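Side-chain contacts in CalsepRRP (Calystegia sepium, PDB 1JY5), which is an RNase-related member of the T2 ribonuclease family, whose members generally bind RNA and cut it endonucleolytically: residues Ala11-Ser15 with Gly16-Leu20; Asn66-Ser69 with Ile70-Asn73; Tyr130-Ser133 with Glu134-Glu138; Thr197-Ser200 with Leu201-Leu204. All blocks are in the same frame, centred on the assembly; numbering follows the deposited sequence.

Contact 1 of 4, residues Ala11-Ser15 with Gly16-Leu20; sequences ALTWS and GTECL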
ATOM      1  N   ALA A  11       0.013  -2.291  -2.508  1.00 17.14           N
ATOM      2  CA  ALA A  11       1.193  -1.569  -2.055  1.00 17.26           C
ATOM      3  C   ALA A  11       0.961  -1.116  -0.624  1.00 16.35           C
ATOM      4  O   ALA A  11      -0.108  -0.600  -0.289  1.00 17.14           O
ATOM      5  CB  ALA A  11       1.468  -0.370  -2.962  1.00 17.14           C
ATOM      6  N   LEU A  12       1.968  -1.327   0.218  1.00 16.52           N
ATOM      7  CA  LEU A  12       1.892  -0.964   1.630  1.00 16.37           C
ATOM      8  C   LEU A  12       3.011   0.017   1.973  1.00 16.57           C
ATOM      9  O   LEU A  12       4.130  -0.106   1.479  1.00 17.33           O
ATOM     10  CB  LEU A  12       2.016  -2.223   2.492  1.00 16.61           C
ATOM     11  CG  LEU A  12       1.011  -3.340   2.170  1.00 17.98           C
ATOM     12  CD1 LEU A  12       1.327  -4.575   3.000  1.00 20.24           C
ATOM     13  CD2 LEU A  12      -0.408  -2.851   2.444  1.00 17.28           C
ATOM     14  N   THR A  13       2.705   0.982   2.828  1.00 14.43           N
ATOM     15  CA  THR A  13       3.677   1.990   3.220  1.00 16.33           C
ATOM     16  C   THR A  13       4.155   1.781   4.651  1.00 15.60           C
ATOM     17  O   THR A  13       3.347   1.537   5.548  1.00 13.65           O
ATOM     18  CB  THR A  13       3.063   3.399   3.129  1.00 14.69           C
ATOM     19  OG1 THR A  13       2.564   3.616   1.804  1.00 17.73           O
ATOM     20  CG2 THR A  13       4.099   4.458   3.461  1.00 18.54           C
ATOM     21  N   TRP A  14       5.463   1.869   4.866  1.00 16.60           N
ATOM     22  CA  TRP A  14       5.998   1.727   6.216  1.00 16.62           C
ATOM     23  C   TRP A  14       5.863   3.117   6.837  1.00 15.36           C
ATOM     24  O   TRP A  14       6.571   4.052   6.460  1.00 14.49           O
ATOM     25  CB  TRP A  14       7.461   1.278   6.177  1.00 17.62           C
ATOM     26  CG  TRP A  14       8.043   1.084   7.554  1.00 20.08           C
ATOM     27  CD1 TRP A  14       8.875   1.938   8.224  1.00 19.47           C
ATOM     28  CD2 TRP A  14       7.792  -0.012   8.446  1.00 20.57           C
ATOM     29  NE1 TRP A  14       9.159   1.440   9.478  1.00 20.79           N
ATOM     30  CE2 TRP A  14       8.506   0.247   9.641  1.00 22.08           C
ATOM     31  CE3 TRP A  14       7.032  -1.186   8.354  1.00 19.86           C
ATOM     32  CZ2 TRP A  14       8.482  -0.627  10.733  1.00 20.95           C
ATOM     33  CZ3 TRP A  14       7.008  -2.057   9.440  1.00 21.90           C
ATOM     34  CH2 TRP A  14       7.730  -1.769  10.617  1.00 20.81           C
ATOM     35  N   SER A  15       4.941   3.247   7.786  1.00 16.05           N
ATOM     36  CA  SER A  15       4.663   4.531   8.425  1.00 16.20           C
ATOM     37  C   SER A  15       5.886   5.242   8.999  1.00 17.47           C
ATOM     38  O   SER A  15       5.986   6.471   8.933  1.00 16.62           O
ATOM     39  CB  SER A  15       3.611   4.359   9.529  1.00 15.96           C
ATOM     40  OG  SER A  15       4.141   3.674  10.650  1.00 16.12           O
ATOM     41  N   GLY A  16       6.810   4.468   9.556  1.00 18.69           N
ATOM     42  CA  GLY A  16       8.006   5.046  10.148  1.00 20.75           C
ATOM     43  C   GLY A  16       8.893   5.773   9.154  1.00 22.38           C
ATOM     44  O   GLY A  16       9.518   6.779   9.483  1.00 22.29           O
ATOM     45  N   THR A  17       8.942   5.277   7.925  1.00 21.39           N
ATOM     46  CA  THR A  17       9.780   5.890   6.903  1.00 22.08           C
ATOM     47  C   THR A  17       9.118   7.125   6.298  1.00 24.84           C
ATOM     48  O   THR A  17       9.781   7.984   5.708  1.00 23.81           O
ATOM     49  CB  THR A  17      10.090   4.873   5.797  1.00 19.48           C
ATOM     50  OG1 THR A  17      10.787   3.763   6.370  1.00 19.62           O
ATOM     51  CG2 THR A  17      10.944   5.494   4.705  1.00 19.77           C
ATOM     52  N   GLU A  18       7.807   7.216   6.463  1.00 26.01           N
ATOM     53  CA  GLU A  18       7.048   8.336   5.926  1.00 30.19           C
ATOM     54  C   GLU A  18       7.043   9.497   6.913  1.00 31.16           C
ATOM     55  O   GLU A  18       6.691  10.627   6.568  1.00 31.14           O
ATOM     56  CB  GLU A  18       5.614   7.887   5.637  1.00 32.80           C
ATOM     57  CG  GLU A  18       5.070   8.332   4.294  1.00 37.73           C
ATOM     58  CD  GLU A  18       5.986   7.973   3.141  1.00 37.83           C
ATOM     59  OE1 GLU A  18       6.399   6.802   3.036  1.00 40.28           O
ATOM     60  OE2 GLU A  18       6.291   8.871   2.333  1.00 41.95           O
ATOM     61  N   CYS A  19       7.437   9.217   8.146  1.00 31.50           N
ATOM     62  CA  CYS A  19       7.461  10.247   9.169  1.00 33.59           C
ATOM     63  C   CYS A  19       8.867  10.505   9.713  1.00 37.00           C
ATOM     64  O   CYS A  19       9.057  10.662  10.920  1.00 38.51           O
ATOM     65  CB  CYS A  19       6.519   9.856  10.305  1.00 30.51           C
ATOM     66  SG  CYS A  19       4.795   9.569   9.782  1.00 26.69           S
ATOM     67  N   LEU A  20       9.849  10.546   8.818  1.00 39.29           N
ATOM     68  CA  LEU A  20      11.230  10.798   9.213  1.00 42.04           C
ATOM     69  C   LEU A  20      11.633  12.242   8.921  1.00 42.97           C
ATOM     70  O   LEU A  20      11.212  13.166   9.620  1.00 43.85           O
ATOM     71  CB  LEU A  20      12.180   9.841   8.483  1.00 43.08           C
ATOM     72  CG  LEU A  20      12.232   8.392   8.974  1.00 44.56           C
ATOM     73  CD1 LEU A  20      13.175   7.588   8.094  1.00 46.82           C
ATOM     74  CD2 LEU A  20      12.700   8.354  10.422  1.00 47.13           C
TER
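Trp14 and Thr17 meet where strand 7-14 of the central antiparallel sheet of the RNase T2 fold breaks into the short helical turn 15-18. Trp14 CD1 lies 3.2 Å from Thr17 OG1, which sits at the edge of the indole near its plane; the two side chains cross at about a right angle. The backbone holds the same pair together: Thr17 N donates to Trp14 O over 3.0 Å, from well above the carbonyl plane. Glu18 N reaches both Trp14 O and Ser15 O, each time weakly, so the turn is loosely bonded. Cys19 N bonds weakly to Ser15 O at 3.2 Å. Glu18 folds back, its chain bent at chi2 (52°), and crosses Thr13, with Glu18 OE1 3.3 Å from the methyl Thr13 CG2. Beyond this shell, Cys19 SG is joined to Cys31, and the Glu18 carboxylate lies close to that of Glu176, a like-charge pair that may raise the proton affinity of one of them. With CG anti to the backbone N (chi1 -179°), the indole is carried to Pro205, whose O accepts from NE1, and to Phe40, which it meets edge-to-face. A leucine in place of Trp14 would probably leave Pro205 O without this donor and Phe40 without its ring partner. The other polar ends are also fixed from outside, Ser15 OG by Gly39 N and Thr17 OG1 by Val175 O.

Contact 2 of 4, residues Asn66-Ser69 with Ile70-Asn73; sequences NEIS and ILSN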
ATOM      1  N   ASN A  66     -19.786   9.079   0.850  1.00 14.38           N
ATOM      2  CA  ASN A  66     -20.984   8.456   1.415  1.00 15.07           C
ATOM      3  C   ASN A  66     -20.965   6.952   1.196  1.00 15.13           C
ATOM      4  O   ASN A  66     -21.396   6.183   2.053  1.00 12.23           O
ATOM      5  CB  ASN A  66     -22.242   9.033   0.777  1.00 15.78           C
ATOM      6  CG  ASN A  66     -22.514  10.445   1.227  1.00 16.85           C
ATOM      7  OD1 ASN A  66     -22.899  10.679   2.374  1.00 18.18           O
ATOM      8  ND2 ASN A  66     -22.300  11.401   0.334  1.00 16.12           N
ATOM      9  N   GLU A  67     -20.455   6.550   0.037  1.00 13.86           N
ATOM     10  CA  GLU A  67     -20.373   5.145  -0.346  1.00 17.17           C
ATOM     11  C   GLU A  67     -19.511   4.307   0.586  1.00 15.71           C
ATOM     12  O   GLU A  67     -19.734   3.103   0.741  1.00 15.01           O
ATOM     13  CB  GLU A  67     -19.800   5.034  -1.753  1.00 22.01           C
ATOM     14  CG  GLU A  67     -20.593   5.755  -2.812  1.00 29.50           C
ATOM     15  CD  GLU A  67     -21.746   4.935  -3.311  1.00 34.78           C
ATOM     16  OE1 GLU A  67     -22.664   4.650  -2.512  1.00 35.94           O
ATOM     17  OE2 GLU A  67     -21.729   4.558  -4.503  1.00 38.40           O
ATOM     18  N   ILE A  68     -18.514   4.939   1.194  1.00 14.70           N
ATOM     19  CA  ILE A  68     -17.613   4.221   2.076  1.00 14.46           C
ATOM     20  C   ILE A  68     -17.656   4.700   3.522  1.00 14.69           C
ATOM     21  O   ILE A  68     -16.726   4.440   4.287  1.00 15.29           O
ATOM     22  CB  ILE A  68     -16.150   4.312   1.555  1.00 15.13           C
ATOM     23  CG1 ILE A  68     -15.729   5.783   1.414  1.00 15.02           C
ATOM     24  CG2 ILE A  68     -16.024   3.577   0.229  1.00 14.06           C
ATOM     25  CD1 ILE A  68     -14.296   5.984   0.952  1.00 14.15           C
ATOM     26  N   SER A  69     -18.749   5.355   3.907  1.00 14.84           N
ATOM     27  CA  SER A  69     -18.882   5.881   5.269  1.00 15.73           C
ATOM     28  C   SER A  69     -18.636   4.872   6.392  1.00 15.31           C
ATOM     29  O   SER A  69     -18.011   5.213   7.397  1.00 16.49           O
ATOM     30  CB  SER A  69     -20.260   6.542   5.473  1.00 12.64           C
ATOM     31  OG  SER A  69     -21.323   5.608   5.408  1.00 16.31           O
ATOM     32  N   ILE A  70     -19.107   3.638   6.232  1.00 14.80           N
ATOM     33  CA  ILE A  70     -18.921   2.647   7.288  1.00 13.94           C
ATOM     34  C   ILE A  70     -17.490   2.137   7.381  1.00 14.48           C
ATOM     35  O   ILE A  70     -17.137   1.416   8.314  1.00 14.47           O
ATOM     36  CB  ILE A  70     -19.889   1.453   7.120  1.00 17.54           C
ATOM     37  CG1 ILE A  70     -19.478   0.585   5.923  1.00 14.27           C
ATOM     38  CG2 ILE A  70     -21.312   1.978   6.947  1.00 16.27           C
ATOM     39  CD1 ILE A  70     -20.319  -0.686   5.796  1.00 15.62           C
ATOM     40  N   LEU A  71     -16.671   2.529   6.411  1.00 12.44           N
ATOM     41  CA  LEU A  71     -15.269   2.147   6.378  1.00 13.98           C
ATOM     42  C   LEU A  71     -14.393   3.294   6.869  1.00 15.92           C
ATOM     43  O   LEU A  71     -13.179   3.142   6.991  1.00 16.07           O
ATOM     44  CB  LEU A  71     -14.838   1.795   4.948  1.00 14.54           C
ATOM     45  CG  LEU A  71     -15.569   0.653   4.229  1.00 14.91           C
ATOM     46  CD1 LEU A  71     -14.983   0.484   2.827  1.00 12.13           C
ATOM     47  CD2 LEU A  71     -15.430  -0.630   5.034  1.00 11.98           C
ATOM     48  N   SER A  72     -15.006   4.438   7.160  1.00 18.01           N
ATOM     49  CA  SER A  72     -14.259   5.617   7.596  1.00 19.21           C
ATOM     50  C   SER A  72     -13.240   5.410   8.716  1.00 17.22           C
ATOM     51  O   SER A  72     -12.124   5.912   8.631  1.00 16.35           O
ATOM     52  CB  SER A  72     -15.228   6.745   7.987  1.00 19.33           C
ATOM     53  OG  SER A  72     -16.063   6.364   9.067  1.00 28.08           O
ATOM     54  N   ASN A  73     -13.615   4.683   9.766  1.00 18.44           N
ATOM     55  CA  ASN A  73     -12.693   4.446  10.875  1.00 19.14           C
ATOM     56  C   ASN A  73     -11.505   3.583  10.454  1.00 18.40           C
ATOM     57  O   ASN A  73     -10.365   3.832  10.856  1.00 14.76           O
ATOM     58  CB  ASN A  73     -13.409   3.777  12.055  1.00 22.64           C
ATOM     59  CG  ASN A  73     -14.375   4.714  12.754  1.00 25.57           C
ATOM     60  OD1 ASN A  73     -14.011   5.826  13.131  1.00 30.73           O
ATOM     61  ND2 ASN A  73     -15.608   4.267  12.938  1.00 26.94           N
TER
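Ile70 follows Ser69 in a 3-10 turn that leads into helix 72-78, and its CG2 methyl lies 3.9 Å from Ser69 OG. Its side chain also touches Tyr117 of helix 116-129, and thereby begins the join between this turn and that helix. Leu71 makes the bond that defines the turn: its N donates to Ile68 O over 2.9 Å, three residues back, with an N-H...O angle of 149° and the donor above the carbonyl plane. Side chains follow the same spacing. CG of Leu71 stands anti to its carbonyl carbon (chi1 -59°), which sends CD1 to within 4.2 Å of Ile68 CG2, the two chains crossing at about a right angle. Both residues are buried and pack on Phe120, forming the apolar side of the turn against helix 116-129. Ser72, the first residue of the regular helix, bonds twice to one carbonyl. Its backbone N lies 3.1 Å from Ser69 O and well out of the carbonyl plane. The hydroxyl, placed between its own backbone N and carbonyl carbon, approaches the same oxygen almost along the C=O axis (C=O...OG angle 162°), and Ser72 OG donates to Ser69 O over 2.8 Å.

Contact 3 of 4, residues Tyr130-Ser133 with Glu134-Glu138; sequences YNIS and EILSE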
ATOM      1  N   TYR A 130      -3.413 -10.588   5.134  1.00 16.53           N
ATOM      2  CA  TYR A 130      -1.967 -10.751   5.057  1.00 19.79           C
ATOM      3  C   TYR A 130      -1.240  -9.633   5.791  1.00 20.90           C
ATOM      4  O   TYR A 130      -0.777  -8.668   5.180  1.00 20.02           O
ATOM      5  CB  TYR A 130      -1.512 -10.787   3.594  1.00 19.25           C
ATOM      6  CG  TYR A 130      -2.154 -11.894   2.791  1.00 21.46           C
ATOM      7  CD1 TYR A 130      -3.222 -11.634   1.932  1.00 22.76           C
ATOM      8  CD2 TYR A 130      -1.700 -13.211   2.896  1.00 22.16           C
ATOM      9  CE1 TYR A 130      -3.822 -12.656   1.196  1.00 22.41           C
ATOM     10  CE2 TYR A 130      -2.295 -14.237   2.165  1.00 22.79           C
ATOM     11  CZ  TYR A 130      -3.354 -13.950   1.318  1.00 23.23           C
ATOM     12  OH  TYR A 130      -3.944 -14.958   0.594  1.00 27.58           O
ATOM     13  N   ASN A 131      -1.142  -9.777   7.108  1.00 19.56           N
ATOM     14  CA  ASN A 131      -0.484  -8.783   7.942  1.00 20.52           C
ATOM     15  C   ASN A 131       1.022  -8.882   7.762  1.00 19.85           C
ATOM     16  O   ASN A 131       1.682  -9.707   8.396  1.00 19.33           O
ATOM     17  CB  ASN A 131      -0.837  -9.010   9.408  1.00 21.19           C
ATOM     18  CG  ASN A 131      -0.396  -7.863  10.289  1.00 22.11           C
ATOM     19  OD1 ASN A 131       0.614  -7.210  10.019  1.00 22.15           O
ATOM     20  ND2 ASN A 131      -1.142  -7.618  11.354  1.00 22.88           N
ATOM     21  N   ILE A 132       1.564  -8.039   6.896  1.00 17.65           N
ATOM     22  CA  ILE A 132       2.992  -8.056   6.638  1.00 19.11           C
ATOM     23  C   ILE A 132       3.784  -7.615   7.862  1.00 20.75           C
ATOM     24  O   ILE A 132       4.883  -8.109   8.104  1.00 20.86           O
ATOM     25  CB  ILE A 132       3.334  -7.158   5.445  1.00 19.83           C
ATOM     26  CG1 ILE A 132       2.474  -7.564   4.240  1.00 17.72           C
ATOM     27  CG2 ILE A 132       4.811  -7.277   5.106  1.00 20.34           C
ATOM     28  CD1 ILE A 132       2.591  -9.050   3.871  1.00 20.09           C
ATOM     29  N   SER A 133       3.224  -6.692   8.637  1.00 21.60           N
ATOM     30  CA  SER A 133       3.894  -6.205   9.840  1.00 23.73           C
ATOM     31  C   SER A 133       4.091  -7.347  10.837  1.00 23.73           C
ATOM     32  O   SER A 133       5.121  -7.425  11.504  1.00 22.82           O
ATOM     33  CB  SER A 133       3.076  -5.083  10.486  1.00 23.65           C
ATOM     34  OG  SER A 133       2.957  -3.973   9.610  1.00 23.96           O
ATOM     35  N   GLU A 134       3.098  -8.231  10.924  1.00 24.70           N
ATOM     36  CA  GLU A 134       3.146  -9.378  11.827  1.00 26.71           C
ATOM     37  C   GLU A 134       4.141 -10.422  11.330  1.00 25.91           C
ATOM     38  O   GLU A 134       4.841 -11.056  12.119  1.00 26.34           O
ATOM     39  CB  GLU A 134       1.756 -10.016  11.955  1.00 30.03           C
ATOM     40  CG  GLU A 134       1.717 -11.260  12.844  1.00 37.50           C
ATOM     41  CD  GLU A 134       0.349 -11.927  12.884  1.00 41.13           C
ATOM     42  OE1 GLU A 134      -0.634 -11.254  13.260  1.00 44.36           O
ATOM     43  OE2 GLU A 134       0.257 -13.128  12.543  1.00 44.02           O
ATOM     44  N   ILE A 135       4.198 -10.604  10.015  1.00 24.65           N
ATOM     45  CA  ILE A 135       5.121 -11.571   9.436  1.00 24.63           C
ATOM     46  C   ILE A 135       6.563 -11.160   9.727  1.00 25.04           C
ATOM     47  O   ILE A 135       7.398 -11.995  10.079  1.00 24.61           O
ATOM     48  CB  ILE A 135       4.925 -11.690   7.913  1.00 23.65           C
ATOM     49  CG1 ILE A 135       3.599 -12.400   7.619  1.00 23.78           C
ATOM     50  CG2 ILE A 135       6.096 -12.446   7.291  1.00 24.18           C
ATOM     51  CD1 ILE A 135       3.246 -12.472   6.144  1.00 20.67           C
ATOM     52  N   LEU A 136       6.853  -9.873   9.585  1.00 25.35           N
ATOM     53  CA  LEU A 136       8.201  -9.388   9.848  1.00 27.40           C
ATOM     54  C   LEU A 136       8.541  -9.465  11.336  1.00 27.68           C
ATOM     55  O   LEU A 136       9.622  -9.921  11.703  1.00 27.03           O
ATOM     56  CB  LEU A 136       8.365  -7.947   9.353  1.00 26.12           C
ATOM     57  CG  LEU A 136       8.337  -7.729   7.838  1.00 25.55           C
ATOM     58  CD1 LEU A 136       8.680  -6.278   7.544  1.00 24.04           C
ATOM     59  CD2 LEU A 136       9.333  -8.660   7.149  1.00 24.60           C
ATOM     60  N   SER A 137       7.617  -9.036  12.190  1.00 29.73           N
ATOM     61  CA  SER A 137       7.861  -9.062  13.628  1.00 32.82           C
ATOM     62  C   SER A 137       8.173 -10.467  14.137  1.00 33.42           C
ATOM     63  O   SER A 137       9.080 -10.652  14.949  1.00 33.58           O
ATOM     64  CB  SER A 137       6.664  -8.484  14.392  1.00 33.79           C
ATOM     65  OG  SER A 137       5.477  -9.202  14.120  1.00 38.59           O
ATOM     66  N   GLU A 138       7.434 -11.459  13.655  1.00 34.15           N
ATOM     67  CA  GLU A 138       7.660 -12.834  14.083  1.00 34.83           C
ATOM     68  C   GLU A 138       8.976 -13.398  13.543  1.00 35.22           C
ATOM     69  O   GLU A 138       9.379 -14.503  13.902  1.00 35.22           O
ATOM     70  CB  GLU A 138       6.487 -13.717  13.649  1.00 36.38           C
ATOM     71  CG  GLU A 138       5.138 -13.183  14.114  1.00 39.55           C
ATOM     72  CD  GLU A 138       3.987 -14.086  13.737  1.00 42.16           C
ATOM     73  OE1 GLU A 138       4.022 -14.667  12.630  1.00 44.57           O
ATOM     74  OE2 GLU A 138       3.037 -14.200  14.538  1.00 43.49           O
TER
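Asn131 is the N-cap of helix 132-137, and its side chain accepts from Glu134 in the first turn. The bond from Glu134 N to Asn131 OD1 is 2.8 Å long, with an N-H...O angle of 149°; the donor lies 62° out of the amide plane, so it misses the lone pairs. Because CG of Asn131 is anti to the backbone N (chi1 -169°), the amide turns in over the start of the helix, and its CG rests 3.5 Å from Glu134 CB. Asn131 O meanwhile takes Ile135 N at 3.1 Å as the first regular helical bond. An alanine at Asn131 would probably leave Glu134 N with little more than its weak bond to Asn131 O, and the first turn freer to fray. On the side turned to the protein Ile132 CD1 meets Ile135 CD1 at 4.2 Å, one turn apart. Ile132 and Leu136 pack on Phe40 of strand 40-48, while Ile135 lies on Ala161 and Leu162 of helix 151-162. Ser133 OG is hydrogen-bonded to Phe40 N of strand 40-48. Further along, Ser133 O receives Ser137 N over 3.0 Å.

Contact 4 of 4, residues Thr197-Ser200 with Leu201-Leu204; sequences TCPS and LVSL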
ATOM      1  N   THR A 197      16.261  -2.258  -5.784  1.00 35.59           N
ATOM      2  CA  THR A 197      16.601  -0.849  -5.677  1.00 34.28           C
ATOM      3  C   THR A 197      17.037  -0.481  -4.259  1.00 33.02           C
ATOM      4  O   THR A 197      17.639   0.570  -4.035  1.00 32.14           O
ATOM      5  CB  THR A 197      15.410   0.030  -6.089  1.00 34.89           C
ATOM      6  OG1 THR A 197      14.226  -0.408  -5.408  1.00 34.72           O
ATOM      7  CG2 THR A 197      15.188  -0.065  -7.590  1.00 36.16           C
ATOM      8  N   CYS A 198      16.733  -1.354  -3.304  1.00 30.64           N
ATOM      9  CA  CYS A 198      17.106  -1.116  -1.917  1.00 28.90           C
ATOM     10  C   CYS A 198      18.552  -1.489  -1.658  1.00 28.92           C
ATOM     11  O   CYS A 198      19.109  -2.361  -2.323  1.00 27.86           O
ATOM     12  CB  CYS A 198      16.238  -1.940  -0.972  1.00 27.73           C
ATOM     13  SG  CYS A 198      14.531  -1.376  -0.710  1.00 23.23           S
ATOM     14  N   PRO A 199      19.183  -0.825  -0.679  1.00 29.85           N
ATOM     15  CA  PRO A 199      20.578  -1.122  -0.341  1.00 29.61           C
ATOM     16  C   PRO A 199      20.597  -2.514   0.281  1.00 29.16           C
ATOM     17  O   PRO A 199      19.550  -3.035   0.665  1.00 28.49           O
ATOM     18  CB  PRO A 199      20.923  -0.055   0.696  1.00 30.27           C
ATOM     19  CG  PRO A 199      19.998   1.067   0.372  1.00 31.01           C
ATOM     20  CD  PRO A 199      18.710   0.370   0.040  1.00 29.87           C
ATOM     21  N   SER A 200      21.779  -3.106   0.393  1.00 27.56           N
ATOM     22  CA  SER A 200      21.915  -4.430   0.986  1.00 29.02           C
ATOM     23  C   SER A 200      21.407  -4.434   2.427  1.00 28.09           C
ATOM     24  O   SER A 200      20.846  -5.425   2.895  1.00 27.72           O
ATOM     25  CB  SER A 200      23.377  -4.871   0.967  1.00 31.45           C
ATOM     26  OG  SER A 200      23.503  -6.194   1.459  1.00 35.61           O
ATOM     27  N   LEU A 201      21.618  -3.324   3.131  1.00 27.09           N
ATOM     28  CA  LEU A 201      21.171  -3.196   4.514  1.00 26.73           C
ATOM     29  C   LEU A 201      20.111  -2.108   4.592  1.00 25.52           C
ATOM     30  O   LEU A 201      20.298  -1.009   4.072  1.00 23.99           O
ATOM     31  CB  LEU A 201      22.346  -2.848   5.434  1.00 27.90           C
ATOM     32  CG  LEU A 201      23.432  -3.916   5.600  1.00 29.94           C
ATOM     33  CD1 LEU A 201      24.520  -3.388   6.528  1.00 31.29           C
ATOM     34  CD2 LEU A 201      22.829  -5.194   6.165  1.00 29.14           C
ATOM     35  N   VAL A 202      18.994  -2.417   5.242  1.00 24.76           N
ATOM     36  CA  VAL A 202      17.900  -1.465   5.358  1.00 24.11           C
ATOM     37  C   VAL A 202      17.374  -1.377   6.779  1.00 24.70           C
ATOM     38  O   VAL A 202      17.701  -2.212   7.622  1.00 25.07           O
ATOM     39  CB  VAL A 202      16.737  -1.857   4.425  1.00 23.07           C
ATOM     40  CG1 VAL A 202      17.210  -1.834   2.981  1.00 23.03           C
ATOM     41  CG2 VAL A 202      16.217  -3.236   4.795  1.00 22.09           C
ATOM     42  N   SER A 203      16.552  -0.366   7.043  1.00 24.42           N
ATOM     43  CA  SER A 203      15.994  -0.185   8.376  1.00 25.12           C
ATOM     44  C   SER A 203      14.480  -0.043   8.371  1.00 23.30           C
ATOM     45  O   SER A 203      13.873   0.236   7.340  1.00 23.02           O
ATOM     46  CB  SER A 203      16.609   1.054   9.029  1.00 25.06           C
ATOM     47  OG  SER A 203      16.317   2.215   8.269  1.00 26.12           O
ATOM     48  N   LEU A 204      13.880  -0.249   9.537  1.00 23.24           N
ATOM     49  CA  LEU A 204      12.437  -0.113   9.703  1.00 23.59           C
ATOM     50  C   LEU A 204      12.233   0.911  10.817  1.00 22.90           C
ATOM     51  O   LEU A 204      11.791   0.577  11.915  1.00 22.70           O
ATOM     52  CB  LEU A 204      11.814  -1.458  10.083  1.00 21.81           C
ATOM     53  CG  LEU A 204      11.933  -2.568   9.030  1.00 23.68           C
ATOM     54  CD1 LEU A 204      11.567  -3.916   9.645  1.00 22.36           C
ATOM     55  CD2 LEU A 204      11.022  -2.248   7.844  1.00 22.32           C
TER
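The Pro199 ring offers one face to Val202, at the bend that feeds the two-stranded antiparallel sheet of 149-150 and 201-202. Val202 CG1 lies over this face, nearest the ring's CD at 4.0 Å, and the two side chains cross at about a right angle. On that same side, towards another corner of the ring, Leu201 O comes within 3.6 Å of Pro199 CB. Between them the chain turns at Ser200, whose helical backbone angles (phi -60°, psi -35°) separate residues that are extended; no hydrogen bond links the two arms directly, and they meet through apolar contacts. Val202 CG1 stands anti to its own carbonyl carbon (chi1 -62°), which swings the methyl back into the bend, where Cys198 CB adds a contact at 4.1 Å. Cys198 is in turn fastened by disulfide to Cys170 of strand 167-171, a residue that Pro199 and Val202 also touch. Backbone bonds of Ser200 with Val151 and of Val202 with Tyr149 dock the segment beside helix 151-162, and Val151 and Ile154 of that helix pack on Val202. The closest approach of the methyl to the bend is to a backbone atom beside the ring: Val202 CG1 is 3.5 Å from Pro199 O.

Contacts 1, 3 and 4 form one connected group, while contact 2 stands apart. Contact 1 touches contact 3 through Leu12 CD1 and Ile132 CG1, 3.4 Å apart, and contact 4 through Trp14 NE1 and Leu204 C, also 3.4 Å apart; Leu136 CD1 and Leu204 CD1 complete the circuit at 4.3 Å. Phe40 packs on both contact 1 and contact 3. Contact 2 lies about 23 Å from contact 1 and 36 Å from contact 4, centre to centre, across the chain's centre from the latter. Contact 1 also borders Lys43 on strand 40-48, which by sequence probably occupies the position of a catalytic histidine in active T2 ribonucleases.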